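Local coordinates for TOG array regulator of axonemal microtubules protein 1 (Mus musculus, PDB 5DN7) that binds microtubules and promotes their polymerization through its HEAT-repeat TOG regions, takes part in ciliogenesis and is required for ciliary tubulin modification and control of cilium length, at residues 19-24 / 57-62; 107-112 / 141-146; 114-119 / 160-165; 204-209 / 223-228; 242-245 / 250-253. All blocks are in the same frame, centred on the assembly; numbering follows the deposited sequence.

The five contacts are spread through the second TOG region, a solenoid of HEAT-type repeats. Contact 1 lies at the amino-terminal end, and its centre is about 46 Å from that of contact 5 at the other end. Contacts 2 and 3 sit near the middle, with centres about 12 Å apart; their segments alternate along the chain, and Leu144 CD2 rests 4.2 Å from Ile165 O. From contact 3 the packing passes to contact 4, where Val163 CG1 meets Ala205 CB at 4.0 Å. Contacts 4 and 5 are joined by a salt bridge, Glu204 OE2 to Arg244 NE at 2.7 Å, and by Val208 packing on Pro251.

Contact 1. Residues 19-24 / 57-62; sequences KFEIIP and SSTPHA
Glu21 reaches from the loop 19-24 across to Thr59 and Pro60, and it has the largest share of the touch on its side. Its CB, pointing at the other segment, faces the methyl CG2 of Thr59 at 4.3 Å. CG lies beside the backbone N (chi1 -48°), and the chain then bends at chi2 so that the carboxylate comes round against the pyrrolidine ring. CD stands 3.9 Å from Pro60 CD. At the tip, OE2 is 3.2 Å from Pro60 CG and 3.4 Å from Pro60 CD, so one carboxylate oxygen lies against the ring methylenes. The two side chains approach from opposite directions, and no hydrogen bond joins the segments. Proline has no amide hydrogen to donate and a restricted phi, which costs nothing at the N-cap of helix 61-74, where no earlier helical carbonyl needs that donor.

The chain reverses here: Phe20 and Glu21 both have left-handed backbone angles, close to those of a type I' turn. Ile22 N and Ile23 N both bond to Lys19 O, each at 2.8 Å, which places both isoleucines opposite Lys19 in a classic beta bulge at the entrance to the TOG solenoid. Ile22 and Ile23 turn into the apolar interior and touch Phe67 of helix 61-74. Lys19 folds back over Phe20, with CG 3.6 Å above the centre of the ring, its aliphatic stem suited to an aromatic face. Nearer the main chain, Phe20 O comes within 3.9 Å of Thr59 CG2.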
# COMPACT_ATOMS: atom_id res chain seq x y z
N LYS A 19 -18.60 -5.89 22.62
CA LYS A 19 -17.87 -6.83 21.78
C LYS A 19 -16.46 -6.30 21.53
O LYS A 19 -16.27 -5.10 21.27
CB LYS A 19 -18.60 -7.05 20.45
CG LYS A 19 -18.05 -8.17 19.61
CD LYS A 19 -18.39 -9.53 20.19
CE LYS A 19 -17.83 -10.65 19.33
NZ LYS A 19 -18.35 -11.98 19.74
N PHE A 20 -15.47 -7.19 21.64
CA PHE A 20 -14.06 -6.80 21.51
C PHE A 20 -13.67 -5.66 22.45
O PHE A 20 -12.67 -4.98 22.21
CB PHE A 20 -13.75 -6.38 20.06
CG PHE A 20 -14.24 -7.35 19.03
CD1 PHE A 20 -13.93 -8.70 19.13
CD2 PHE A 20 -15.02 -6.92 17.97
CE1 PHE A 20 -14.38 -9.60 18.19
CE2 PHE A 20 -15.48 -7.82 17.01
CZ PHE A 20 -15.16 -9.16 17.12
N GLU A 21 -14.46 -5.46 23.51
CA GLU A 21 -14.30 -4.34 24.45
C GLU A 21 -14.56 -2.97 23.81
O GLU A 21 -14.25 -1.94 24.39
CB GLU A 21 -12.88 -4.33 25.05
CG GLU A 21 -12.40 -5.66 25.58
CD GLU A 21 -12.06 -5.61 27.06
OE1 GLU A 21 -12.43 -4.62 27.72
OE2 GLU A 21 -11.41 -6.56 27.55
N ILE A 22 -15.14 -2.97 22.61
CA ILE A 22 -15.33 -1.73 21.86
C ILE A 22 -16.77 -1.54 21.39
O ILE A 22 -17.37 -0.49 21.60
CB ILE A 22 -14.39 -1.66 20.63
CG1 ILE A 22 -12.97 -2.11 21.01
CG2 ILE A 22 -14.37 -0.26 20.06
CD1 ILE A 22 -12.12 -2.52 19.83
N ILE A 23 -17.32 -2.57 20.75
CA ILE A 23 -18.60 -2.46 20.07
C ILE A 23 -19.77 -2.99 20.88
O ILE A 23 -19.80 -4.17 21.24
CB ILE A 23 -18.58 -3.23 18.74
CG1 ILE A 23 -17.24 -3.04 18.02
CG2 ILE A 23 -19.75 -2.80 17.86
CD1 ILE A 23 -17.08 -3.95 16.83
N PRO A 24 -20.75 -2.13 21.17
CA PRO A 24 -22.05 -2.52 21.73
C PRO A 24 -22.72 -3.60 20.87
O PRO A 24 -22.77 -3.42 19.65
CB PRO A 24 -22.85 -1.21 21.68
CG PRO A 24 -21.81 -0.14 21.76
CD PRO A 24 -20.64 -0.67 21.00
N SER A 57 -4.44 0.56 23.91
CA SER A 57 -3.41 0.18 24.87
C SER A 57 -4.04 -0.31 26.18
O SER A 57 -3.35 -0.87 27.04
CB SER A 57 -2.45 1.35 25.14
OG SER A 57 -2.95 2.19 26.17
N SER A 58 -5.35 -0.11 26.31
CA SER A 58 -6.14 -0.63 27.42
C SER A 58 -6.90 -1.86 27.03
O SER A 58 -7.57 -2.45 27.83
CB SER A 58 -7.18 0.38 27.87
OG SER A 58 -6.56 1.51 28.39
N THR A 59 -6.79 -2.20 25.77
CA THR A 59 -7.52 -3.32 25.19
C THR A 59 -6.61 -4.53 25.08
O THR A 59 -5.50 -4.43 24.54
CB THR A 59 -8.06 -2.98 23.79
OG1 THR A 59 -8.76 -1.73 23.85
CG2 THR A 59 -8.99 -4.06 23.29
N PRO A 60 -7.07 -5.67 25.59
CA PRO A 60 -6.32 -6.92 25.42
C PRO A 60 -6.10 -7.28 23.95
O PRO A 60 -6.97 -7.09 23.10
CB PRO A 60 -7.20 -7.96 26.11
CG PRO A 60 -8.52 -7.30 26.37
CD PRO A 60 -8.23 -5.83 26.47
N HIS A 61 -4.91 -7.83 23.68
CA HIS A 61 -4.50 -8.26 22.36
C HIS A 61 -5.54 -9.09 21.61
O HIS A 61 -5.82 -8.84 20.43
CB HIS A 61 -3.20 -9.06 22.47
CG HIS A 61 -2.73 -9.63 21.18
ND1 HIS A 61 -1.95 -8.92 20.28
CD2 HIS A 61 -2.93 -10.85 20.61
CE1 HIS A 61 -1.70 -9.67 19.23
NE2 HIS A 61 -2.28 -10.85 19.40
N ALA A 62 -6.11 -10.08 22.30
CA ALA A 62 -7.10 -10.99 21.70
C ALA A 62 -8.31 -10.24 21.14
O ALA A 62 -8.80 -10.54 20.04
CB ALA A 62 -7.54 -12.02 22.73

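Contact 2. Residues 107-112 / 141-146; sequences PVIAAS and QRVLSL
Within the HEAT-type solenoid, Ile109 of helix 105-114 packs on Leu146 and Val143 of helix 140-148, joining two consecutive predicted repeats. The backbones stand well apart, 8.0 Å between the CA atoms of Ile109 and Leu146, so the long isoleucine branch has to span the gap. It does so nearly straight: from CG1 the chain runs extended (chi2 -175°), carrying CD1 to the other helix. That methyl sits 3.9 Å from both CB and CD1 of Leu146, and the two side chains cross at about a right angle. Toward Val143 the touch is looser, Ile109 CD1 lying 4.1 Å from Val143 O and 4.4 Å from Val143 CG1. These branched apolar residues suit a largely buried seam with no hydrogen bond across it.

On each helix a serine turns its hydroxyl back on its own backbone. Ser112 OG donates to Val108 O at 2.9 Å, while the Ser112 amide reaches that oxygen from the opposite face of its plane; Ser145 OG donates to Gln141 O from above the carbonyl plane, and the Ser145 amide uses the same oxygen. Around the contact, Ile109 also leans on Leu134 of helix 121-138, Leu146 touches Leu105, and Leu144 faces Met135 of helix 121-138 and Leu183 of helix 180-187.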
# COMPACT_ATOMS: atom_id res chain seq x y z
N PRO A 107 -1.78 -8.53 9.46
CA PRO A 107 -3.22 -8.35 9.28
C PRO A 107 -3.60 -7.02 8.62
O PRO A 107 -4.41 -7.02 7.70
CB PRO A 107 -3.75 -8.42 10.72
CG PRO A 107 -2.84 -9.33 11.40
CD PRO A 107 -1.47 -9.09 10.79
N VAL A 108 -3.05 -5.90 9.09
CA VAL A 108 -3.42 -4.61 8.51
C VAL A 108 -2.99 -4.57 7.04
O VAL A 108 -3.74 -4.09 6.19
CB VAL A 108 -2.83 -3.42 9.30
CG1 VAL A 108 -3.07 -2.09 8.56
CG2 VAL A 108 -3.44 -3.35 10.69
N ILE A 109 -1.81 -5.11 6.73
CA ILE A 109 -1.39 -5.12 5.33
C ILE A 109 -2.25 -6.07 4.46
O ILE A 109 -2.55 -5.73 3.32
CB ILE A 109 0.12 -5.47 5.19
CG1 ILE A 109 0.97 -4.24 5.50
CG2 ILE A 109 0.45 -5.93 3.77
CD1 ILE A 109 2.49 -4.43 5.28
N ALA A 110 -2.67 -7.21 4.99
CA ALA A 110 -3.53 -8.10 4.20
C ALA A 110 -4.86 -7.39 3.90
O ALA A 110 -5.36 -7.37 2.74
CB ALA A 110 -3.77 -9.41 4.92
N ALA A 111 -5.40 -6.76 4.96
CA ALA A 111 -6.63 -5.98 4.82
C ALA A 111 -6.47 -4.90 3.76
O ALA A 111 -7.36 -4.70 2.93
CB ALA A 111 -7.03 -5.36 6.16
N SER A 112 -5.34 -4.23 3.75
CA SER A 112 -5.15 -3.14 2.81
C SER A 112 -4.92 -3.63 1.37
O SER A 112 -5.35 -2.98 0.40
CB SER A 112 -4.00 -2.26 3.27
OG SER A 112 -4.30 -1.75 4.56
N GLN A 141 11.01 0.24 4.49
CA GLN A 141 11.55 -0.98 3.90
C GLN A 141 10.77 -2.22 4.34
O GLN A 141 10.38 -3.02 3.49
CB GLN A 141 13.04 -1.13 4.22
CG GLN A 141 13.70 -2.31 3.49
CD GLN A 141 13.56 -2.22 1.99
OE1 GLN A 141 14.29 -1.48 1.32
NE2 GLN A 141 12.58 -2.94 1.44
N ARG A 142 10.53 -2.38 5.64
CA ARG A 142 9.68 -3.47 6.14
C ARG A 142 8.33 -3.58 5.39
O ARG A 142 8.01 -4.62 4.77
CB ARG A 142 9.43 -3.28 7.65
CG ARG A 142 10.34 -4.13 8.53
CD ARG A 142 9.80 -4.27 9.97
NE ARG A 142 8.90 -5.42 10.12
CZ ARG A 142 8.19 -5.69 11.22
NH1 ARG A 142 8.27 -4.88 12.28
NH2 ARG A 142 7.40 -6.75 11.26
N VAL A 143 7.57 -2.48 5.46
CA VAL A 143 6.28 -2.35 4.75
C VAL A 143 6.42 -2.83 3.31
O VAL A 143 5.67 -3.68 2.86
CB VAL A 143 5.76 -0.91 4.75
CG1 VAL A 143 4.52 -0.77 3.83
CG2 VAL A 143 5.42 -0.44 6.14
N LEU A 144 7.43 -2.31 2.61
CA LEU A 144 7.59 -2.62 1.20
C LEU A 144 7.94 -4.08 0.93
O LEU A 144 7.50 -4.63 -0.07
CB LEU A 144 8.63 -1.72 0.53
CG LEU A 144 8.31 -0.23 0.34
CD1 LEU A 144 9.28 0.43 -0.65
CD2 LEU A 144 6.87 -0.03 -0.10
N SER A 145 8.72 -4.73 1.79
CA SER A 145 9.07 -6.14 1.53
C SER A 145 7.83 -7.04 1.68
O SER A 145 7.49 -7.90 0.77
CB SER A 145 10.19 -6.59 2.46
OG SER A 145 11.33 -5.76 2.28
N LEU A 146 7.13 -6.80 2.80
CA LEU A 146 5.87 -7.50 3.00
C LEU A 146 4.97 -7.28 1.78
O LEU A 146 4.50 -8.22 1.18
CB LEU A 146 5.16 -7.03 4.26
CG LEU A 146 5.94 -7.28 5.55
CD1 LEU A 146 5.12 -6.93 6.79
CD2 LEU A 146 6.43 -8.72 5.58

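Contact 3. Residues 114-119 / 160-165; sequences KVLADN and EEVVNI
The chain just after helix 105-114 passes close to helix 156-172, bringing the CA atoms of Leu116 and Glu161 to within 6.6 Å of each other. Leu116 points into this narrow gap and divides its two methyls between neighbours on the helix. CD1 rests 4.1 Å from Glu161 CB, with Val162 CG2 a little farther off. CD2 meets Ile165 CD1 at 4.1 Å, the two side chains reaching toward each other tip to tip. A forked leucine fits here because one branch can serve each turn of the facing helix.

Glu161 is buried, yet only its aliphatic part faces Leu116. A bend at chi2 (-58°) turns the carboxylate aside, where both oxygens find partners. OE2 accepts from Asn164 ND2 at 2.9 Å in a nearly straight bond (166°), with the oxygen lying in the plane of the Asn164 amide. OE1 is hydrogen-bonded to the hydroxyl of Tyr127 on helix 121-138, and Tyr261 holds Asn164 OD1. Gripped at both oxygens, the carboxylate is fixed in rotation.

Segment 114-119 leads into helix 121-138 inside one predicted HEAT repeat. It is thus probably an intra-repeat loop packed on the next predicted repeat, and in related TOG domains loops of this class line the edge that binds tubulin.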
# COMPACT_ATOMS: atom_id res chain seq x y z
N LYS A 114 -6.26 -6.33 0.08
CA LYS A 114 -7.58 -6.71 -0.43
C LYS A 114 -8.29 -5.61 -1.25
O LYS A 114 -8.85 -5.90 -2.31
CB LYS A 114 -8.50 -7.14 0.72
CG LYS A 114 -9.88 -7.56 0.24
CD LYS A 114 -10.82 -7.85 1.40
CE LYS A 114 -10.38 -9.06 2.20
NZ LYS A 114 -11.31 -9.36 3.31
N VAL A 115 -8.28 -4.37 -0.78
CA VAL A 115 -9.02 -3.30 -1.44
C VAL A 115 -8.24 -2.62 -2.57
O VAL A 115 -8.74 -1.70 -3.19
CB VAL A 115 -9.48 -2.20 -0.43
CG1 VAL A 115 -10.42 -2.80 0.61
CG2 VAL A 115 -8.27 -1.49 0.21
N LEU A 116 -7.01 -3.06 -2.83
CA LEU A 116 -6.24 -2.49 -3.93
C LEU A 116 -6.83 -2.81 -5.31
O LEU A 116 -6.52 -2.14 -6.30
CB LEU A 116 -4.81 -2.97 -3.87
CG LEU A 116 -3.91 -2.63 -2.69
CD1 LEU A 116 -2.53 -3.15 -3.04
CD2 LEU A 116 -3.86 -1.14 -2.40
N ALA A 117 -7.64 -3.87 -5.38
CA ALA A 117 -8.30 -4.25 -6.61
C ALA A 117 -9.40 -3.26 -6.97
O ALA A 117 -9.86 -3.23 -8.12
CB ALA A 117 -8.90 -5.65 -6.50
N ASP A 118 -9.81 -2.47 -5.98
CA ASP A 118 -10.94 -1.58 -6.16
C ASP A 118 -10.48 -0.25 -6.73
O ASP A 118 -9.77 0.51 -6.08
CB ASP A 118 -11.68 -1.38 -4.82
CG ASP A 118 -12.93 -0.53 -4.97
OD1 ASP A 118 -13.26 -0.10 -6.10
OD2 ASP A 118 -13.61 -0.30 -3.94
N ASN A 119 -10.91 0.03 -7.95
CA ASN A 119 -10.37 1.11 -8.74
C ASN A 119 -11.03 2.46 -8.43
O ASN A 119 -11.30 3.24 -9.34
CB ASN A 119 -10.52 0.78 -10.23
CG ASN A 119 -9.67 1.66 -11.11
OD1 ASN A 119 -8.54 1.98 -10.76
ND2 ASN A 119 -10.22 2.08 -12.25
N GLU A 160 -0.11 -3.43 -9.90
CA GLU A 160 0.08 -2.03 -10.29
C GLU A 160 0.22 -1.11 -9.06
O GLU A 160 1.16 -0.34 -8.97
CB GLU A 160 -1.09 -1.56 -11.15
CG GLU A 160 -0.80 -0.27 -11.90
CD GLU A 160 -2.06 0.42 -12.48
OE1 GLU A 160 -3.08 -0.26 -12.76
OE2 GLU A 160 -2.01 1.65 -12.65
N GLU A 161 -0.72 -1.23 -8.13
CA GLU A 161 -0.73 -0.44 -6.91
C GLU A 161 0.40 -0.78 -5.94
O GLU A 161 0.85 0.10 -5.22
CB GLU A 161 -2.07 -0.60 -6.21
CG GLU A 161 -3.16 0.18 -6.91
CD GLU A 161 -2.83 1.67 -6.99
OE1 GLU A 161 -3.13 2.40 -6.02
OE2 GLU A 161 -2.28 2.11 -8.02
N VAL A 162 0.84 -2.04 -5.90
CA VAL A 162 2.04 -2.38 -5.16
C VAL A 162 3.21 -1.54 -5.67
O VAL A 162 3.94 -0.90 -4.89
CB VAL A 162 2.40 -3.89 -5.29
CG1 VAL A 162 3.83 -4.13 -4.81
CG2 VAL A 162 1.41 -4.73 -4.50
N VAL A 163 3.36 -1.54 -7.00
CA VAL A 163 4.45 -0.74 -7.56
C VAL A 163 4.27 0.77 -7.24
O VAL A 163 5.22 1.45 -6.86
CB VAL A 163 4.58 -0.93 -9.09
CG1 VAL A 163 5.81 -0.18 -9.61
CG2 VAL A 163 4.67 -2.38 -9.42
N ASN A 164 3.04 1.27 -7.35
CA ASN A 164 2.85 2.70 -7.08
C ASN A 164 3.12 3.07 -5.62
O ASN A 164 3.61 4.16 -5.33
CB ASN A 164 1.44 3.16 -7.46
CG ASN A 164 1.25 3.35 -8.97
OD1 ASN A 164 2.17 3.74 -9.69
ND2 ASN A 164 0.04 3.07 -9.44
N ILE A 165 2.78 2.17 -4.71
CA ILE A 165 3.03 2.40 -3.29
C ILE A 165 4.54 2.38 -3.02
O ILE A 165 5.04 3.14 -2.17
CB ILE A 165 2.28 1.36 -2.41
CG1 ILE A 165 0.78 1.64 -2.46
CG2 ILE A 165 2.75 1.38 -0.97
CD1 ILE A 165 -0.08 0.44 -1.93

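Contact 4. Residues 204-209 / 223-228; sequences EAFAVL and KAVDTV
Phe206 on helix 196-213 projects its ring at Ala224 and Val225 of helix 219-226, joining the predicted HEAT repeat that contains helix 196-213 to the helix that follows it. All three touching residues are buried, and apolar packing alone joins the two segments. The CA atoms of Phe206 and Val225 are 9.9 Å apart, a distance that calls for a long rigid group on one side and short ones on the other. Ring atom CZ meets Ala224 CB at 4.1 Å, the methyl lying at the ring edge near its plane. CE2 lies equally far from Val225 CG2, which comes at the ring obliquely. Phenylalanine thus gives the reach, while the small alanine lets the ring come close to the helix.

Within its own helix, Phe206 carries a neighbour on one face: Leu209 CD1 stands 4.2 Å above the ring plane, offset toward the rim. The first torsion of Phe206, -99°, lies away from the usual staggered values as the ring reaches for helix 219-226. Outside the pair, Phe206 also touches Leu191, and Val225 also touches Val237, Met238 and Val241 of helix 237-246.

Hydrogen bonds within segment 223-228 hold its backbone. The Thr227 amide bonds to Lys223 O at 3.1 Å, and its hydroxyl OG1 donates to Ala224 O at 2.7 Å, in the carbonyl plane and on a lone pair.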
# COMPACT_ATOMS: atom_id res chain seq x y z
N GLU A 204 8.52 3.82 -14.09
CA GLU A 204 8.60 5.00 -13.21
C GLU A 204 9.37 4.69 -11.92
O GLU A 204 10.21 5.50 -11.45
CB GLU A 204 7.21 5.51 -12.84
CG GLU A 204 6.46 6.11 -14.01
CD GLU A 204 7.09 7.41 -14.55
OE1 GLU A 204 7.02 8.47 -13.88
OE2 GLU A 204 7.64 7.37 -15.68
N ALA A 205 9.09 3.52 -11.36
CA ALA A 205 9.78 3.12 -10.15
C ALA A 205 11.27 3.03 -10.42
O ALA A 205 12.06 3.48 -9.60
CB ALA A 205 9.26 1.79 -9.61
N PHE A 206 11.66 2.49 -11.56
CA PHE A 206 13.08 2.38 -11.88
C PHE A 206 13.72 3.77 -12.07
O PHE A 206 14.88 3.95 -11.70
CB PHE A 206 13.30 1.47 -13.09
CG PHE A 206 13.70 0.03 -12.69
CD1 PHE A 206 12.84 -0.76 -11.94
CD2 PHE A 206 14.95 -0.48 -13.00
CE1 PHE A 206 13.21 -2.05 -11.53
CE2 PHE A 206 15.34 -1.76 -12.58
CZ PHE A 206 14.46 -2.55 -11.86
N ALA A 207 12.99 4.73 -12.62
CA ALA A 207 13.51 6.10 -12.69
C ALA A 207 13.80 6.63 -11.29
O ALA A 207 14.88 7.22 -11.05
CB ALA A 207 12.52 7.03 -13.43
N VAL A 208 12.87 6.42 -10.37
CA VAL A 208 13.11 6.86 -8.99
C VAL A 208 14.26 6.12 -8.30
O VAL A 208 15.03 6.71 -7.52
CB VAL A 208 11.84 6.73 -8.12
CG1 VAL A 208 12.12 7.28 -6.73
CG2 VAL A 208 10.70 7.49 -8.76
N LEU A 209 14.39 4.82 -8.56
CA LEU A 209 15.54 4.09 -8.03
C LEU A 209 16.85 4.66 -8.58
O LEU A 209 17.78 4.87 -7.83
CB LEU A 209 15.45 2.60 -8.36
CG LEU A 209 14.34 1.86 -7.62
CD1 LEU A 209 14.22 0.47 -8.19
CD2 LEU A 209 14.65 1.81 -6.12
N LYS A 223 21.73 -4.93 -13.76
CA LYS A 223 21.76 -6.29 -13.31
C LYS A 223 20.36 -6.78 -12.96
O LYS A 223 20.02 -7.87 -13.28
CB LYS A 223 22.68 -6.44 -12.12
CG LYS A 223 24.10 -5.98 -12.41
CD LYS A 223 25.13 -6.59 -11.50
CE LYS A 223 25.91 -5.54 -10.75
NZ LYS A 223 25.92 -5.86 -9.30
N ALA A 224 19.59 -5.94 -12.28
CA ALA A 224 18.20 -6.26 -12.00
C ALA A 224 17.42 -6.57 -13.28
O ALA A 224 16.69 -7.55 -13.34
CB ALA A 224 17.53 -5.13 -11.24
N VAL A 225 17.59 -5.74 -14.31
CA VAL A 225 16.95 -5.99 -15.59
C VAL A 225 17.45 -7.32 -16.17
O VAL A 225 16.70 -8.06 -16.81
CB VAL A 225 17.20 -4.85 -16.61
CG1 VAL A 225 16.64 -5.20 -18.00
CG2 VAL A 225 16.62 -3.50 -16.10
N ASP A 226 18.72 -7.64 -15.93
CA ASP A 226 19.26 -8.89 -16.46
C ASP A 226 18.56 -10.09 -15.85
O ASP A 226 18.36 -11.08 -16.53
CB ASP A 226 20.76 -9.00 -16.22
CG ASP A 226 21.56 -8.26 -17.25
OD1 ASP A 226 21.04 -8.04 -18.36
OD2 ASP A 226 22.72 -7.89 -16.95
N THR A 227 18.19 -10.01 -14.57
CA THR A 227 17.49 -11.13 -13.94
C THR A 227 16.08 -11.43 -14.52
O THR A 227 15.48 -12.47 -14.20
CB THR A 227 17.34 -10.94 -12.41
OG1 THR A 227 16.34 -9.95 -12.13
CG2 THR A 227 18.66 -10.53 -11.80
N VAL A 228 15.54 -10.55 -15.35
CA VAL A 228 14.20 -10.82 -15.86
C VAL A 228 14.10 -10.80 -17.38
O VAL A 228 13.03 -11.04 -17.91
CB VAL A 228 13.14 -9.83 -15.32
CG1 VAL A 228 13.11 -9.85 -13.79
CG2 VAL A 228 13.39 -8.44 -15.85

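Contact 5. Residues 242-245 / 250-253; sequences QARL and LPRL
Arg244 leaves helix 237-246 with CG anti to the backbone N (chi1 -179°), bends at chi2 (57°) and runs straight again at chi3 (-176°), which brings its guanidinium to Leu250 and Pro251. Its NH2 lies 4.1 Å from Leu250 CA, an atom at the edge of the planar group and near its plane. The same nitrogen is 4.1 Å from Pro251 CD, which approaches obliquely. These are van der Waals touches; the side chains of Arg244 and Pro251 pass at a slant, and no hydrogen bond links the two segments.

What fixes the guanidinium lies just beyond them. NH2 hydrogen-bonds to Thr249 O, NE forms the salt bridge to Glu204, and NH1 makes a weak bond to Arg247 O. With all three nitrogens engaged, the planar group is held in orientation and its rotation is restrained, and the nearby carboxylate probably favours its positive charge. Arginine suits a buried place of this kind, since one planar group can pair with an acid on another helix and reach a backbone carbonyl of the turn after its own, and more weakly a second. Pro251, rigid and apolar, brings its ring in where Leu250 directs its CB away.

Beyond Pro251 the chain becomes strand 252-253, which pairs antiparallel with strand 259-260. The proline ring is packed among Ile167 of helix 156-172, Val208 of helix 196-213 and Val259, while Leu253 of the strand rests on Cys168 and Leu171 of helix 156-172.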
# COMPACT_ATOMS: atom_id res chain seq x y z
N GLN A 242 16.41 2.04 -20.39
CA GLN A 242 17.36 3.05 -20.77
C GLN A 242 16.69 4.30 -21.32
O GLN A 242 17.05 5.37 -20.99
CB GLN A 242 18.41 2.50 -21.73
CG GLN A 242 19.32 1.49 -21.07
CD GLN A 242 20.43 1.03 -21.94
OE1 GLN A 242 20.23 0.39 -22.95
NE2 GLN A 242 21.63 1.37 -21.55
N ALA A 243 15.67 4.09 -22.14
CA ALA A 243 14.90 5.21 -22.68
C ALA A 243 14.30 6.01 -21.53
O ALA A 243 14.45 7.22 -21.49
CB ALA A 243 13.83 4.71 -23.61
N ARG A 244 13.65 5.33 -20.59
CA ARG A 244 13.08 6.01 -19.43
C ARG A 244 14.13 6.76 -18.59
O ARG A 244 13.91 7.89 -18.19
CB ARG A 244 12.33 5.02 -18.53
CG ARG A 244 11.69 5.68 -17.29
CD ARG A 244 10.72 6.80 -17.72
NE ARG A 244 10.15 7.53 -16.59
CZ ARG A 244 10.70 8.61 -16.05
NH1 ARG A 244 11.84 9.07 -16.53
NH2 ARG A 244 10.11 9.23 -15.03
N LEU A 245 15.26 6.11 -18.32
CA LEU A 245 16.32 6.71 -17.49
C LEU A 245 16.95 7.91 -18.17
O LEU A 245 17.39 8.83 -17.50
CB LEU A 245 17.41 5.69 -17.17
CG LEU A 245 17.35 4.90 -15.87
CD1 LEU A 245 15.92 4.55 -15.48
CD2 LEU A 245 18.17 3.65 -16.04
N LEU A 250 11.08 12.96 -13.08
CA LEU A 250 10.65 11.98 -12.10
C LEU A 250 9.17 12.14 -11.82
O LEU A 250 8.63 13.22 -12.00
CB LEU A 250 11.45 12.15 -10.81
CG LEU A 250 12.95 11.84 -10.90
CD1 LEU A 250 13.65 12.42 -9.70
CD2 LEU A 250 13.16 10.32 -10.99
N PRO A 251 8.50 11.06 -11.36
CA PRO A 251 7.12 11.21 -10.91
C PRO A 251 7.12 12.04 -9.63
O PRO A 251 8.18 12.30 -9.08
CB PRO A 251 6.68 9.77 -10.65
CG PRO A 251 7.94 9.12 -10.17
CD PRO A 251 9.02 9.70 -11.07
N ARG A 252 5.94 12.45 -9.16
CA ARG A 252 5.83 13.25 -7.95
C ARG A 252 4.63 12.77 -7.20
O ARG A 252 3.83 11.99 -7.76
CB ARG A 252 5.68 14.75 -8.26
CG ARG A 252 4.40 15.09 -9.05
CD ARG A 252 4.24 16.60 -9.27
NE ARG A 252 4.17 17.34 -8.01
CZ ARG A 252 3.06 17.51 -7.31
NH1 ARG A 252 1.92 17.01 -7.75
NH2 ARG A 252 3.08 18.20 -6.17
N LEU A 253 4.47 13.25 -5.98
CA LEU A 253 3.33 12.90 -5.15
C LEU A 253 2.34 14.03 -5.05
O LEU A 253 2.73 15.17 -4.82
CB LEU A 253 3.78 12.52 -3.74
CG LEU A 253 4.58 11.24 -3.56
CD1 LEU A 253 4.83 11.05 -2.08
CD2 LEU A 253 3.82 10.06 -4.14